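Local coordinates for pyroglutatmate porin OpdO (PDB 3SZV), which forms a beta-barrel channel in the outer membrane of Pseudomonas aeruginosa and probably takes up small carboxylates such as pyroglutamate, at residues A25-R39 / D386-L400. Sequence-based numbering, arbitrary orientation. Where two conformers were deposited one is given.
Sequences ASLELRNFYFNRDFR and DLDENRLILSYSLAL. With C8E ((hydroxyethyloxy)tri(ethyloxy)octane), chain E.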
ATOM      1  N   ALA A  25      -5.910   2.355  21.923  1.00 18.86           N
ATOM      2  CA  ALA A  25      -5.377   1.044  21.602  1.00 18.55           C
ATOM      3  C   ALA A  25      -6.462   0.185  20.970  1.00 17.08           C
ATOM      4  O   ALA A  25      -7.651   0.332  21.265  1.00 18.15           O
ATOM      5  CB  ALA A  25      -4.807   0.362  22.856  1.00 19.49           C
ATOM      6  N   SER A  26      -6.045  -0.707  20.085  1.00 19.64           N
ATOM      7  CA  SER A  26      -6.985  -1.602  19.440  1.00 20.67           C
ATOM      8  C   SER A  26      -6.377  -2.983  19.263  1.00 19.11           C
ATOM      9  O   SER A  26      -5.154  -3.154  19.246  1.00 19.08           O
ATOM     10  CB  SER A  26      -7.402  -1.046  18.076  1.00 21.66           C
ATOM     11  OG  SER A  26      -6.295  -1.010  17.189  1.00 23.45           O
ATOM     12  N   LEU A  27      -7.240  -3.978  19.124  1.00 19.97           N
ATOM     13  CA  LEU A  27      -6.790  -5.329  18.829  1.00 17.77           C
ATOM     14  C   LEU A  27      -7.513  -5.824  17.595  1.00 19.20           C
ATOM     15  O   LEU A  27      -8.744  -5.761  17.522  1.00 22.73           O
ATOM     16  CB  LEU A  27      -7.082  -6.260  20.002  1.00 21.78           C
ATOM     17  CG  LEU A  27      -6.788  -7.739  19.749  1.00 22.01           C
ATOM     18  CD1 LEU A  27      -5.311  -7.946  19.483  1.00 24.55           C
ATOM     19  CD2 LEU A  27      -7.248  -8.574  20.938  1.00 31.69           C
ATOM     20  N   GLU A  28      -6.749  -6.300  16.623  1.00 16.69           N
ATOM     21  CA  GLU A  28      -7.344  -6.883  15.429  1.00 19.90           C
ATOM     22  C   GLU A  28      -7.039  -8.375  15.346  1.00 18.67           C
ATOM     23  O   GLU A  28      -5.909  -8.807  15.592  1.00 20.05           O
ATOM     24  CB  GLU A  28      -6.870  -6.177  14.150  1.00 19.24           C
ATOM     25  CG  GLU A  28      -7.478  -6.795  12.896  1.00 21.60           C
ATOM     26  CD  GLU A  28      -6.946  -6.186  11.616  1.00 30.79           C
ATOM     27  OE1 GLU A  28      -6.110  -5.260  11.690  1.00 33.85           O
ATOM     28  OE2 GLU A  28      -7.366  -6.641  10.534  1.00 30.72           O
ATOM     29  N   LEU A  29      -8.060  -9.162  15.015  1.00 20.65           N
ATOM     30  CA  LEU A  29      -7.888 -10.588  14.773  1.00 20.33           C
ATOM     31  C   LEU A  29      -8.060 -10.823  13.286  1.00 19.65           C
ATOM     32  O   LEU A  29      -8.985 -10.289  12.678  1.00 21.57           O
ATOM     33  CB  LEU A  29      -8.945 -11.393  15.524  1.00 20.58           C
ATOM     34  CG  LEU A  29      -8.696 -11.759  16.994  1.00 36.61           C
ATOM     35  CD1 LEU A  29      -8.066 -10.620  17.780  1.00 39.66           C
ATOM     36  CD2 LEU A  29      -9.995 -12.222  17.650  1.00 30.54           C
ATOM     37  N   ARG A  30      -7.173 -11.615  12.695  1.00 17.46           N
ATOM     38  CA  ARG A  30      -7.275 -11.946  11.281  1.00 18.35           C
ATOM     39  C   ARG A  30      -7.091 -13.421  11.083  1.00 18.28           C
ATOM     40  O   ARG A  30      -6.138 -14.014  11.583  1.00 21.00           O
ATOM     41  CB  ARG A  30      -6.188 -11.240  10.489  1.00 20.03           C
ATOM     42  CG  ARG A  30      -6.384  -9.785  10.351  1.00 26.39           C
ATOM     43  CD  ARG A  30      -5.388  -9.279   9.343  1.00 30.38           C
ATOM     44  NE  ARG A  30      -5.309  -7.835   9.381  1.00 29.64           N
ATOM     45  CZ  ARG A  30      -4.411  -7.129   8.708  1.00 22.82           C
ATOM     46  NH1 ARG A  30      -3.520  -7.746   7.939  1.00 28.91           N
ATOM     47  NH2 ARG A  30      -4.423  -5.811   8.798  1.00 25.94           N
ATOM     48  N   ASN A  31      -8.002 -14.021  10.332  1.00 19.58           N
ATOM     49  CA  ASN A  31      -7.881 -15.412   9.976  1.00 18.55           C
ATOM     50  C   ASN A  31      -7.810 -15.438   8.455  1.00 22.02           C
ATOM     51  O   ASN A  31      -8.715 -14.953   7.771  1.00 23.72           O
ATOM     52  CB  ASN A  31      -9.078 -16.200  10.499  1.00 21.14           C
ATOM     53  CG  ASN A  31      -8.926 -17.687  10.281  1.00 25.61           C
ATOM     54  OD1 ASN A  31      -9.341 -18.214   9.251  1.00 28.82           O
ATOM     55  ND2 ASN A  31      -8.313 -18.371  11.239  1.00 24.52           N
ATOM     56  N   PHE A  32      -6.729 -16.000   7.937  1.00 19.48           N
ATOM     57  CA  PHE A  32      -6.395 -15.851   6.528  0.51 19.29           C
ATOM     58  C   PHE A  32      -6.190 -17.210   5.876  1.00 19.03           C
ATOM     59  O   PHE A  32      -5.362 -18.003   6.327  1.00 20.90           O
ATOM     60  CB  PHE A  32      -5.115 -15.021   6.397  0.51 20.06           C
ATOM     61  CG  PHE A  32      -4.936 -14.374   5.052  0.51 26.98           C
ATOM     62  CD1 PHE A  32      -5.104 -13.008   4.908  0.51 39.82           C
ATOM     63  CD2 PHE A  32      -4.594 -15.122   3.938  0.51 51.59           C
ATOM     64  CE1 PHE A  32      -4.935 -12.399   3.680  0.51 44.69           C
ATOM     65  CE2 PHE A  32      -4.425 -14.517   2.703  0.51 34.47           C
ATOM     66  CZ  PHE A  32      -4.597 -13.154   2.576  0.51 27.83           C
ATOM     67  N   TYR A  33      -6.944 -17.470   4.819  1.00 19.96           N
ATOM     68  CA  TYR A  33      -6.755 -18.675   4.030  1.00 20.90           C
ATOM     69  C   TYR A  33      -6.377 -18.291   2.608  1.00 22.82           C
ATOM     70  O   TYR A  33      -6.956 -17.374   2.016  1.00 21.05           O
ATOM     71  CB  TYR A  33      -8.007 -19.546   4.024  1.00 23.31           C
ATOM     72  CG  TYR A  33      -7.866 -20.736   3.108  1.00 27.66           C
ATOM     73  CD1 TYR A  33      -7.143 -21.853   3.500  1.00 28.02           C
ATOM     74  CD2 TYR A  33      -8.437 -20.731   1.844  1.00 30.09           C
ATOM     75  CE1 TYR A  33      -7.003 -22.945   2.657  1.00 29.30           C
ATOM     76  CE2 TYR A  33      -8.305 -21.815   0.996  1.00 30.40           C
ATOM     77  CZ  TYR A  33      -7.588 -22.916   1.409  1.00 30.64           C
ATOM     78  OH  TYR A  33      -7.455 -23.996   0.564  1.00 39.22           O
ATOM     79  N   PHE A  34      -5.400 -19.001   2.064  1.00 21.27           N
ATOM     80  CA  PHE A  34      -4.836 -18.659   0.775  1.00 25.33           C
ATOM     81  C   PHE A  34      -4.644 -19.941  -0.024  1.00 26.75           C
ATOM     82  O   PHE A  34      -4.104 -20.921   0.486  1.00 25.46           O
ATOM     83  CB  PHE A  34      -3.500 -17.952   1.026  1.00 35.23           C
ATOM     84  CG  PHE A  34      -2.725 -17.632  -0.213  1.00 31.51           C
ATOM     85  CD1 PHE A  34      -2.827 -16.383  -0.806  1.00 49.84           C
ATOM     86  CD2 PHE A  34      -1.864 -18.569  -0.770  1.00 34.21           C
ATOM     87  CE1 PHE A  34      -2.101 -16.079  -1.943  1.00 38.77           C
ATOM     88  CE2 PHE A  34      -1.134 -18.269  -1.901  1.00 39.11           C
ATOM     89  CZ  PHE A  34      -1.254 -17.022  -2.489  1.00 48.84           C
ATOM     90  N   ASN A  35      -5.103 -19.949  -1.272  1.00 23.74           N
ATOM     91  CA  ASN A  35      -4.858 -21.091  -2.140  1.00 25.58           C
ATOM     92  C   ASN A  35      -4.412 -20.622  -3.512  1.00 28.10           C
ATOM     93  O   ASN A  35      -5.016 -19.714  -4.093  1.00 26.13           O
ATOM     94  CB  ASN A  35      -6.107 -21.974  -2.249  1.00 29.57           C
ATOM     95  CG  ASN A  35      -5.906 -23.164  -3.162  1.00 54.76           C
ATOM     96  OD1 ASN A  35      -6.243 -23.116  -4.344  1.00 44.07           O
ATOM     97  ND2 ASN A  35      -5.362 -24.247  -2.614  1.00 54.40           N
ATOM     98  N   ARG A  36      -3.335 -21.221  -4.013  1.00 28.14           N
ATOM     99  CA  ARG A  36      -2.888 -20.983  -5.376  1.00 30.85           C
ATOM    100  C   ARG A  36      -2.877 -22.283  -6.157  1.00 33.94           C
ATOM    101  O   ARG A  36      -2.246 -23.261  -5.752  1.00 35.17           O
ATOM    102  CB  ARG A  36      -1.495 -20.353  -5.403  1.00 44.34           C
ATOM    103  CG  ARG A  36      -1.498 -18.854  -5.214  1.00 36.78           C
ATOM    104  CD  ARG A  36      -0.232 -18.215  -5.770  1.00 55.31           C
ATOM    105  NE  ARG A  36      -0.335 -16.759  -5.774  1.00 37.43           N
ATOM    106  CZ  ARG A  36       0.642 -15.933  -6.135  1.00 55.74           C
ATOM    107  NH1 ARG A  36       1.814 -16.413  -6.529  1.00 48.08           N
ATOM    108  NH2 ARG A  36       0.445 -14.621  -6.096  1.00 51.81           N
ATOM    109  N   ASP A  37      -3.585 -22.287  -7.277  1.00 26.90           N
ATOM    110  CA  ASP A  37      -3.646 -23.447  -8.148  1.00 28.13           C
ATOM    111  C   ASP A  37      -3.020 -23.088  -9.487  1.00 29.15           C
ATOM    112  O   ASP A  37      -3.519 -22.223 -10.198  1.00 29.62           O
ATOM    113  CB  ASP A  37      -5.105 -23.870  -8.338  1.00 32.84           C
ATOM    114  CG  ASP A  37      -5.258 -25.037  -9.292  1.00 57.82           C
ATOM    115  OD1 ASP A  37      -4.290 -25.808  -9.453  1.00 63.17           O
ATOM    116  OD2 ASP A  37      -6.349 -25.186  -9.880  1.00 59.85           O
ATOM    117  N   PHE A  38      -1.921 -23.750  -9.836  1.00 32.93           N
ATOM    118  CA  PHE A  38      -1.286 -23.499 -11.125  1.00 39.36           C
ATOM    119  C   PHE A  38      -1.809 -24.455 -12.188  1.00 41.46           C
ATOM    120  O   PHE A  38      -1.891 -25.662 -11.961  1.00 46.56           O
ATOM    121  CB  PHE A  38       0.236 -23.589 -11.015  1.00 47.16           C
ATOM    122  CG  PHE A  38       0.851 -22.475 -10.217  1.00 40.33           C
ATOM    123  CD1 PHE A  38       1.223 -21.288 -10.830  1.00 48.87           C
ATOM    124  CD2 PHE A  38       1.053 -22.611  -8.855  1.00 45.91           C
ATOM    125  CE1 PHE A  38       1.787 -20.257 -10.092  1.00 47.68           C
ATOM    126  CE2 PHE A  38       1.615 -21.588  -8.117  1.00 50.08           C
ATOM    127  CZ  PHE A  38       1.982 -20.409  -8.735  1.00 43.59           C
ATOM    128  N   ARG A  39      -2.167 -23.910 -13.348  1.00 46.75           N
ATOM    129  CA  ARG A  39      -2.717 -24.713 -14.432  1.00 49.95           C
ATOM    130  C   ARG A  39      -1.696 -25.715 -14.967  1.00 61.18           C
ATOM    131  O   ARG A  39      -0.500 -25.428 -15.023  1.00 57.42           O
ATOM    132  CB  ARG A  39      -3.237 -23.822 -15.568  1.00 61.67           C
ATOM    133  CG  ARG A  39      -4.756 -23.691 -15.607  1.00 62.98           C
ATOM    134  CD  ARG A  39      -5.332 -24.147 -16.945  1.00 63.99           C
ATOM    135  NE  ARG A  39      -5.069 -23.186 -18.012  1.00 69.10           N
ATOM    136  CZ  ARG A  39      -5.462 -23.333 -19.274  1.00 41.51           C
ATOM    137  NH1 ARG A  39      -6.142 -24.413 -19.651  1.00 47.59           N
ATOM    138  NH2 ARG A  39      -5.171 -22.396 -20.168  1.00 56.93           N
ATOM    139  N   ASP A 386       0.345 -19.592 -15.520  1.00 28.99           N
ATOM    140  CA  ASP A 386      -1.106 -19.448 -15.378  1.00 23.09           C
ATOM    141  C   ASP A 386      -1.482 -19.878 -13.977  1.00 26.27           C
ATOM    142  O   ASP A 386      -1.031 -20.925 -13.510  1.00 30.35           O
ATOM    143  CB  ASP A 386      -1.841 -20.343 -16.375  1.00 22.69           C
ATOM    144  CG  ASP A 386      -1.747 -19.842 -17.797  1.00 30.11           C
ATOM    145  OD1 ASP A 386      -2.346 -20.492 -18.687  1.00 29.74           O
ATOM    146  OD2 ASP A 386      -1.088 -18.810 -18.020  1.00 25.08           O
ATOM    147  N   LEU A 387      -2.341 -19.098 -13.322  1.00 18.89           N
ATOM    148  CA  LEU A 387      -2.630 -19.303 -11.916  1.00 23.24           C
ATOM    149  C   LEU A 387      -4.070 -18.935 -11.593  1.00 18.99           C
ATOM    150  O   LEU A 387      -4.637 -18.035 -12.205  1.00 19.19           O
ATOM    151  CB  LEU A 387      -1.684 -18.436 -11.079  1.00 33.84           C
ATOM    152  CG  LEU A 387      -2.042 -18.164  -9.619  1.00 38.00           C
ATOM    153  CD1 LEU A 387      -1.853 -19.422  -8.791  1.00 39.89           C
ATOM    154  CD2 LEU A 387      -1.188 -17.036  -9.070  1.00 59.97           C
ATOM    155  N   ASP A 388      -4.654 -19.642 -10.633  1.00 17.48           N
ATOM    156  CA  ASP A 388      -5.901 -19.211 -10.016  1.00 19.47           C
ATOM    157  C   ASP A 388      -5.647 -19.114  -8.526  1.00 19.65           C
ATOM    158  O   ASP A 388      -5.006 -19.988  -7.941  1.00 20.70           O
ATOM    159  CB  ASP A 388      -7.050 -20.181 -10.296  1.00 22.61           C
ATOM    160  CG  ASP A 388      -7.645 -19.991 -11.678  1.00 23.62           C
ATOM    161  OD1 ASP A 388      -6.996 -20.425 -12.637  1.00 22.53           O
ATOM    162  OD2 ASP A 388      -8.744 -19.394 -11.799  1.00 26.73           O
ATOM    163  N   GLU A 389      -6.140 -18.047  -7.915  1.00 17.86           N
ATOM    164  CA  GLU A 389      -5.879 -17.788  -6.511  1.00 20.86           C
ATOM    165  C   GLU A 389      -7.173 -17.439  -5.800  1.00 20.39           C
ATOM    166  O   GLU A 389      -7.980 -16.651  -6.296  1.00 21.79           O
ATOM    167  CB  GLU A 389      -4.881 -16.637  -6.387  1.00 19.58           C
ATOM    168  CG  GLU A 389      -4.529 -16.236  -4.967  1.00 23.79           C
ATOM    169  CD  GLU A 389      -3.547 -15.085  -4.948  1.00 24.89           C
ATOM    170  OE1 GLU A 389      -2.359 -15.307  -5.251  1.00 28.92           O
ATOM    171  OE2 GLU A 389      -3.970 -13.952  -4.659  1.00 22.78           O
ATOM    172  N   ASN A 390      -7.369 -18.033  -4.633  1.00 19.75           N
ATOM    173  CA  ASN A 390      -8.465 -17.634  -3.771  1.00 19.34           C
ATOM    174  C   ASN A 390      -7.915 -17.217  -2.421  1.00 24.02           C
ATOM    175  O   ASN A 390      -7.021 -17.871  -1.886  1.00 23.33           O
ATOM    176  CB  ASN A 390      -9.478 -18.769  -3.615  1.00 23.43           C
ATOM    177  CG  ASN A 390     -10.303 -18.978  -4.866  1.00 29.56           C
ATOM    178  OD1 ASN A 390     -11.327 -18.323  -5.063  1.00 25.49           O
ATOM    179  ND2 ASN A 390      -9.863 -19.897  -5.723  1.00 29.34           N
ATOM    180  N   ARG A 391      -8.424 -16.103  -1.902  1.00 21.29           N
ATOM    181  CA  ARG A 391      -8.128 -15.678  -0.536  1.00 20.83           C
ATOM    182  C   ARG A 391      -9.434 -15.576   0.222  1.00 25.78           C
ATOM    183  O   ARG A 391     -10.446 -15.114  -0.309  1.00 23.73           O
ATOM    184  CB  ARG A 391      -7.420 -14.324  -0.509  1.00 23.29           C
ATOM    185  CG  ARG A 391      -6.142 -14.266  -1.325  1.00 21.55           C
ATOM    186  CD  ARG A 391      -5.437 -12.924  -1.216  1.00 29.56           C
ATOM    187  NE  ARG A 391      -4.346 -12.835  -2.182  1.00 25.22           N
ATOM    188  CZ  ARG A 391      -3.314 -12.000  -2.091  1.00 33.04           C
ATOM    189  NH1 ARG A 391      -3.212 -11.167  -1.063  1.00 36.97           N
ATOM    190  NH2 ARG A 391      -2.378 -12.005  -3.032  1.00 34.18           N
ATOM    191  N   LEU A 392      -9.417 -16.024   1.470  1.00 22.66           N
ATOM    192  CA  LEU A 392     -10.555 -15.839   2.345  1.00 21.91           C
ATOM    193  C   LEU A 392     -10.012 -15.210   3.606  1.00 21.14           C
ATOM    194  O   LEU A 392      -9.136 -15.783   4.260  1.00 22.00           O
ATOM    195  CB  LEU A 392     -11.228 -17.168   2.676  1.00 24.70           C
ATOM    196  CG  LEU A 392     -12.528 -17.038   3.467  1.00 35.54           C
ATOM    197  CD1 LEU A 392     -13.510 -16.146   2.715  1.00 38.93           C
ATOM    198  CD2 LEU A 392     -13.133 -18.407   3.739  1.00 57.18           C
ATOM    199  N   ILE A 393     -10.502 -14.022   3.932  1.00 20.65           N
ATOM    200  CA  ILE A 393     -10.009 -13.298   5.093  1.00 20.61           C
ATOM    201  C   ILE A 393     -11.152 -12.977   6.042  1.00 23.09           C
ATOM    202  O   ILE A 393     -12.129 -12.327   5.663  1.00 22.29           O
ATOM    203  CB  ILE A 393      -9.308 -11.987   4.688  1.00 22.10           C
ATOM    204  CG1 ILE A 393      -8.334 -12.229   3.529  1.00 27.06           C
ATOM    205  CG2 ILE A 393      -8.593 -11.367   5.889  1.00 25.80           C
ATOM    206  CD1 ILE A 393      -8.914 -11.925   2.159  1.00 29.99           C
ATOM    207  N   LEU A 394     -11.028 -13.456   7.274  1.00 21.15           N
ATOM    208  CA  LEU A 394     -11.946 -13.085   8.346  1.00 22.48           C
ATOM    209  C   LEU A 394     -11.221 -12.094   9.241  1.00 23.84           C
ATOM    210  O   LEU A 394     -10.067 -12.316   9.624  1.00 25.05           O
ATOM    211  CB  LEU A 394     -12.363 -14.312   9.153  1.00 28.14           C
ATOM    212  CG  LEU A 394     -13.428 -15.245   8.577  1.00 42.74           C
ATOM    213  CD1 LEU A 394     -13.145 -15.606   7.130  1.00 44.88           C
ATOM    214  CD2 LEU A 394     -13.531 -16.500   9.433  1.00 48.77           C
ATOM    215  N   SER A 395     -11.882 -10.992   9.575  1.00 22.33           N
ATOM    216  CA  SER A 395     -11.252  -9.943  10.362  0.54 21.85           C
ATOM    217  C   SER A 395     -12.191  -9.418  11.439  1.00 22.02           C
ATOM    218  O   SER A 395     -13.399  -9.330  11.237  1.00 25.35           O
ATOM    219  CB  SER A 395     -10.808  -8.790   9.452  0.54 26.65           C
ATOM    220  OG  SER A 395     -10.186  -7.756  10.200  0.54 37.78           O
ATOM    221  N   TYR A 396     -11.628  -9.079  12.584  1.00 19.54           N
ATOM    222  CA  TYR A 396     -12.411  -8.491  13.658  1.00 21.37           C
ATOM    223  C   TYR A 396     -11.533  -7.529  14.421  1.00 24.42           C
ATOM    224  O   TYR A 396     -10.449  -7.903  14.876  1.00 25.53           O
ATOM    225  CB  TYR A 396     -12.963  -9.554  14.611  1.00 22.91           C
ATOM    226  CG  TYR A 396     -13.792  -8.971  15.733  1.00 23.62           C
ATOM    227  CD1 TYR A 396     -15.113  -8.601  15.524  1.00 26.00           C
ATOM    228  CD2 TYR A 396     -13.247  -8.777  16.993  1.00 25.20           C
ATOM    229  CE1 TYR A 396     -15.875  -8.065  16.541  1.00 32.37           C
ATOM    230  CE2 TYR A 396     -14.004  -8.239  18.023  1.00 26.57           C
ATOM    231  CZ  TYR A 396     -15.317  -7.886  17.785  1.00 28.54           C
ATOM    232  OH  TYR A 396     -16.087  -7.347  18.795  1.00 33.83           O
ATOM    233  N   SER A 397     -12.000  -6.294  14.574  1.00 21.79           N
ATOM    234  CA  SER A 397     -11.246  -5.293  15.310  1.00 22.67           C
ATOM    235  C   SER A 397     -12.040  -4.832  16.506  1.00 25.34           C
ATOM    236  O   SER A 397     -13.247  -4.603  16.413  1.00 28.35           O
ATOM    237  CB  SER A 397     -10.913  -4.095  14.424  1.00 30.21           C
ATOM    238  OG  SER A 397      -9.960  -4.447  13.441  1.00 35.53           O
ATOM    239  N   LEU A 398     -11.340  -4.696  17.622  1.00 22.39           N
ATOM    240  CA  LEU A 398     -11.932  -4.267  18.868  1.00 23.17           C
ATOM    241  C   LEU A 398     -11.176  -3.045  19.364  1.00 28.21           C
ATOM    242  O   LEU A 398      -9.954  -3.088  19.506  1.00 24.15           O
ATOM    243  CB  LEU A 398     -11.809  -5.382  19.906  1.00 30.83           C
ATOM    244  CG  LEU A 398     -12.331  -5.078  21.306  1.00 35.24           C
ATOM    245  CD1 LEU A 398     -13.823  -4.786  21.262  1.00 35.03           C
ATOM    246  CD2 LEU A 398     -12.029  -6.245  22.232  1.00 38.95           C
ATOM    247  N   ALA A 399     -11.895  -1.957  19.622  1.00 25.94           N
ATOM    248  CA  ALA A 399     -11.291  -0.804  20.273  1.00 24.20           C
ATOM    249  C   ALA A 399     -11.122  -1.129  21.752  1.00 27.23           C
ATOM    250  O   ALA A 399     -12.089  -1.485  22.425  1.00 31.05           O
ATOM    251  CB  ALA A 399     -12.172   0.429  20.097  1.00 31.25           C
ATOM    252  N   LEU A 400      -9.901  -1.019  22.264  1.00 22.65           N
ATOM    253  CA  LEU A 400      -9.651  -1.350  23.661  1.00 22.57           C
ATOM    254  C   LEU A 400      -9.858  -0.129  24.545  1.00 23.39           C
ATOM    255  O   LEU A 400     -10.446  -0.219  25.625  1.00 25.04           O
ATOM    256  CB  LEU A 400      -8.237  -1.911  23.836  1.00 21.89           C
ATOM    257  CG  LEU A 400      -7.963  -3.180  23.028  1.00 22.98           C
ATOM    258  CD1 LEU A 400      -6.523  -3.626  23.205  1.00 25.74           C
ATOM    259  CD2 LEU A 400      -8.941  -4.281  23.439  1.00 27.47           C
TER
HETATM  260  C7  C8E E 388      -1.493  -2.345  28.007  1.00 55.13           C
HETATM  261  C8  C8E E 388      -1.612  -3.422  26.934  1.00 32.21           C
HETATM  262  O9  C8E E 388      -2.834  -4.114  27.063  1.00 67.73           O
HETATM  263  C10 C8E E 388      -3.310  -4.624  25.830  1.00 60.43           C
HETATM  264  C11 C8E E 388      -4.246  -5.776  26.163  1.00 65.17           C
HETATM  265  O12 C8E E 388      -5.153  -5.377  27.174  1.00 62.71           O
HETATM  266  C13 C8E E 388      -6.482  -5.514  26.724  1.00 65.34           C
HETATM  267  C14 C8E E 388      -7.494  -4.992  27.747  1.00 44.16           C
HETATM  268  O15 C8E E 388      -7.139  -3.703  28.179  1.00 51.27           O
HETATM  269  C16 C8E E 388      -8.072  -3.155  29.089  1.00 50.71           C
HETATM  270  C17 C8E E 388      -8.583  -1.822  28.543  1.00 48.15           C
HETATM  271  O18 C8E E 388      -9.647  -1.340  29.336  1.00 48.02           O
HETATM  272  C19 C8E E 388      -9.316  -0.186  30.074  1.00 56.18           C
HETATM  273  C20 C8E E 388     -10.148   0.990  29.568  1.00 52.55           C
HETATM  274  O21 C8E E 388      -9.428   2.196  29.713  1.00 59.30           O
HETATM  275  O   HOH W   1     -10.338 -17.426   6.476  1.00 40.95           O
HETATM  276  O   HOH W   2      -7.274 -21.202  -6.243  1.00 34.80           O
HETATM  277  O   HOH W   3      -5.153 -22.434 -12.387  1.00 32.16           O
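Strands 25-38 and 387-399 run antiparallel, their axes 4.6 Å apart at closest, and a ladder of backbone hydrogen bonds from Ala25–Leu400 to Arg39–Asp386 joins the first strand of the porin to its last, closing the barrel. One face of this seam carries charged residues among aromatic ones, with Glu28, Arg30, Glu389 and Arg391 buried. Here Glu389 is shared between arginines of both strands. Its OE1 takes Arg36 NE at 2.5 Å, nearly straight and in the guanidinium plane, while its OE2 accepts both NE and NH2 of Arg391 from one side of the carboxylate plane and is also bonded by Gln301. With CG anti to the backbone N (chi1 179°) and an extended chain, Glu389 reaches past the Phe34 ring, whose CE1 lies 3.4 Å from OE1. Leu387 CD2 lies over one face of the Arg36 guanidinium, toward its rim, 3.4 Å above the plane, and the other methyl, CD1, sits 3.9 Å from the centroid of the Phe38 ring, directly over its face. Farther along, Glu28 is salt-bridged to Arg30 and Arg57, and Arg30 also to Asp138. The reverse face is apolar from Leu27 to Tyr33 except for Asn31, and detergent near Leu27 and Leu400 is consistent with lipid contact there; beyond, it turns polar, Asn35 OD1 and Asn390 ND2 sharing a water, Asn390 meeting Trp374 and Asp388 pairing with Arg380. The chemistry thus sets a partly apolar exterior against paired charges probably lining the channel, where two arginines probably stabilise Glu389 as a carboxylate and are themselves held by it.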